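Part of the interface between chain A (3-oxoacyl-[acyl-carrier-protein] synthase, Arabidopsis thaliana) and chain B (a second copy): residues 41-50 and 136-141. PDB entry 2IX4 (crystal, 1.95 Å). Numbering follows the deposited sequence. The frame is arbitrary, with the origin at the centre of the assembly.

Chain A (41-50) KMKSFDEETK
Chain B 136-141: LICEKR

At the apolar centre of this contact lies Ile B137, in the last turn of a chain B helix (phi/psi -68/-52, chi1 m, chi2 t), its CA-to-CB bond directed toward chain A. Its CG2 methyl lies 3.6 Å from Met A42 CE and 3.8 Å from Phe A45 CE2; it also makes an off-centre CH-pi contact, 4.3 Å from the Phe A45 ring centroid. A beta-branched side chain suits this place because it carries a methyl close to the backbone. Met A42 (m, t, p) and Phe A45 (chi1 m, chi2 87°) begin and end a type I turn through Lys A43 (-59/-26) and Ser A44 (-85/-1), closed by Phe A45 N to Met A42 O at 3.0 Å; the CA-to-CB bonds of both are directed toward the chain B stretch. Flexible, unbranched Met A42 ends in a methyl that reaches Ile B137, and the flat Phe A45 ring offers apolar surface. Cys B138 (chi1 m) meets the ring at its edge, SG 3.7 Å from Phe A45 CE2, where a small, polarizable sulfur packs well.

Outward, Thr A49 (chi1 m) joins apolar and polar zones. Its CG2 lies 3.9 Å from Ile B137 CG2, while its OG1 accepts a 2.9 Å hydrogen bond from Lys B140 NZ. Their CA atoms, Thr A49 CA and Lys B140 CA, are the nearest pair across the stretches, 7.2 Å apart. Lys B140 leaves the helix with positive phi (56/51) in a Schellman motif: Lys B140 N bonds to Ile B137 O (3.2 Å) and Arg B141 N to Leu B136 O (2.7 Å). Its CA-to-CB bond points sideways, but the long chain (m, t, -148°, m) brings the ammonium to chain A.

Asp A46 (chi1 p) N-caps the chain A helix starting at Glu A47: its OD1 accepts from Thr A49 N (2.8 Å) and Thr A49 OG1 (2.6 Å), so the hydroxyl donates to Asp A46 while accepting from Lys B140. At the polar edge, a water donates to Asp A46 OD2 (2.7 Å) and accepts from Lys B140 NZ (2.9 Å). Met A42, Phe A45, Thr A49 and Ile B137 are buried; the stretches cover 272 Å², both sides summed.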

# COMPACT_ATOMS: atom_id res chain seq x y z
N LYS A 41 18.24 -0.58 -17.05
CA LYS A 41 16.94 -0.94 -17.63
C LYS A 41 16.49 0.06 -18.69
O LYS A 41 15.30 0.37 -18.80
CB LYS A 41 15.85 -1.12 -16.55
CG LYS A 41 16.19 -2.08 -15.41
CD LYS A 41 16.48 -3.50 -15.89
CE LYS A 41 16.76 -4.44 -14.72
NZ LYS A 41 17.88 -3.97 -13.82
N MET A 42 17.44 0.55 -19.49
CA MET A 42 17.17 1.59 -20.49
C MET A 42 17.28 1.08 -21.93
O MET A 42 17.85 1.76 -22.79
CB MET A 42 18.09 2.79 -20.27
CG MET A 42 17.73 3.63 -19.06
SD MET A 42 18.97 4.90 -18.68
CE MET A 42 18.93 5.90 -20.17
N LYS A 43 16.71 -0.09 -22.20
CA LYS A 43 16.77 -0.69 -23.55
C LYS A 43 16.16 0.19 -24.65
O LYS A 43 16.54 0.09 -25.81
CB LYS A 43 16.14 -2.09 -23.56
CG LYS A 43 14.63 -2.13 -23.35
CD LYS A 43 14.13 -3.56 -23.23
CE LYS A 43 12.61 -3.62 -23.18
NZ LYS A 43 12.07 -2.94 -21.97
N SER A 44 15.21 1.05 -24.27
CA SER A 44 14.53 1.94 -25.22
C SER A 44 15.29 3.25 -25.49
O SER A 44 14.83 4.07 -26.28
CB SER A 44 13.10 2.25 -24.74
OG SER A 44 13.11 3.03 -23.56
N PHE A 45 16.43 3.43 -24.84
CA PHE A 45 17.26 4.62 -25.04
C PHE A 45 18.50 4.28 -25.86
O PHE A 45 18.95 3.13 -25.88
CB PHE A 45 17.67 5.22 -23.69
CG PHE A 45 16.53 5.81 -22.91
CD1 PHE A 45 15.76 5.01 -22.06
CD2 PHE A 45 16.23 7.17 -23.00
CE1 PHE A 45 14.71 5.55 -21.32
CE2 PHE A 45 15.18 7.72 -22.27
CZ PHE A 45 14.41 6.91 -21.43
N ASP A 46 19.06 5.29 -26.53
CA ASP A 46 20.29 5.07 -27.30
C ASP A 46 21.52 4.94 -26.39
O ASP A 46 21.46 5.29 -25.20
CB ASP A 46 20.49 6.14 -28.39
CG ASP A 46 20.70 7.55 -27.83
OD1 ASP A 46 21.17 7.69 -26.69
OD2 ASP A 46 20.41 8.52 -28.56
N GLU A 47 22.61 4.41 -26.93
CA GLU A 47 23.82 4.14 -26.14
C GLU A 47 24.43 5.40 -25.51
O GLU A 47 24.92 5.34 -24.38
CB GLU A 47 24.87 3.41 -26.98
CG GLU A 47 24.51 1.95 -27.29
CD GLU A 47 24.33 1.09 -26.04
OE1 GLU A 47 25.22 1.11 -25.16
OE2 GLU A 47 23.29 0.40 -25.95
N GLU A 48 24.40 6.51 -26.23
CA GLU A 48 24.93 7.78 -25.73
C GLU A 48 24.18 8.26 -24.48
O GLU A 48 24.79 8.79 -23.55
CB GLU A 48 24.88 8.86 -26.82
CG GLU A 48 25.75 10.09 -26.55
CD GLU A 48 27.21 9.90 -26.94
OE1 GLU A 48 27.91 9.06 -26.32
OE2 GLU A 48 27.67 10.60 -27.88
N THR A 49 22.87 8.05 -24.47
CA THR A 49 22.03 8.39 -23.32
C THR A 49 22.30 7.43 -22.15
O THR A 49 22.40 7.87 -21.01
CB THR A 49 20.52 8.41 -23.70
OG1 THR A 49 20.33 9.30 -24.80
CG2 THR A 49 19.65 8.88 -22.53
N LYS A 50 22.43 6.14 -22.45
CA LYS A 50 22.82 5.13 -21.46
C LYS A 50 24.14 5.50 -20.78
O LYS A 50 24.23 5.55 -19.55
CB LYS A 50 22.98 3.75 -22.10
CG LYS A 50 21.70 3.03 -22.44
CD LYS A 50 22.04 1.65 -23.00
CE LYS A 50 20.84 0.98 -23.62
NZ LYS A 50 21.22 -0.33 -24.23
N LEU B 136 14.49 14.48 -17.65
CA LEU B 136 15.90 14.82 -17.38
C LEU B 136 16.86 13.79 -17.97
O LEU B 136 17.99 14.14 -18.34
CB LEU B 136 16.15 14.99 -15.88
CG LEU B 136 15.32 16.03 -15.11
CD1 LEU B 136 15.50 15.86 -13.61
CD2 LEU B 136 15.66 17.45 -15.52
N ILE B 137 16.42 12.54 -18.06
CA ILE B 137 17.20 11.50 -18.75
C ILE B 137 17.24 11.77 -20.26
O ILE B 137 18.31 11.79 -20.85
CB ILE B 137 16.65 10.07 -18.47
CG1 ILE B 137 16.87 9.69 -17.00
CG2 ILE B 137 17.32 9.05 -19.40
CD1 ILE B 137 16.12 8.45 -16.55
N CYS B 138 16.07 11.98 -20.86
CA CYS B 138 15.95 12.25 -22.29
C CYS B 138 16.73 13.49 -22.72
O CYS B 138 17.29 13.53 -23.82
CB CYS B 138 14.48 12.41 -22.69
SG CYS B 138 13.43 10.97 -22.40
N GLU B 139 16.77 14.50 -21.85
CA GLU B 139 17.40 15.78 -22.17
C GLU B 139 18.81 15.92 -21.57
O GLU B 139 19.45 16.96 -21.72
CB GLU B 139 16.51 16.94 -21.72
CG GLU B 139 15.16 16.98 -22.44
CD GLU B 139 14.31 18.19 -22.07
OE1 GLU B 139 14.81 19.12 -21.40
OE2 GLU B 139 13.12 18.21 -22.47
N LYS B 140 19.27 14.85 -20.91
CA LYS B 140 20.60 14.80 -20.28
C LYS B 140 20.84 15.94 -19.28
O LYS B 140 21.85 16.64 -19.34
CB LYS B 140 21.73 14.71 -21.33
CG LYS B 140 21.48 13.67 -22.42
CD LYS B 140 22.73 13.38 -23.23
CE LYS B 140 22.38 13.02 -24.68
NZ LYS B 140 21.21 12.10 -24.80
N ARG B 141 19.88 16.09 -18.37
CA ARG B 141 19.90 17.16 -17.37
C ARG B 141 19.64 16.60 -15.96
O ARG B 141 19.01 17.26 -15.13
CB ARG B 141 18.84 18.22 -17.71
CG ARG B 141 19.23 19.17 -18.84
CD ARG B 141 18.00 19.82 -19.48
NE ARG B 141 17.13 20.49 -18.51
CZ ARG B 141 15.89 20.10 -18.19
NH1 ARG B 141 15.35 19.03 -18.76
NH2 ARG B 141 15.19 20.79 -17.30
O HOH W 1 21.45 10.77 -27.42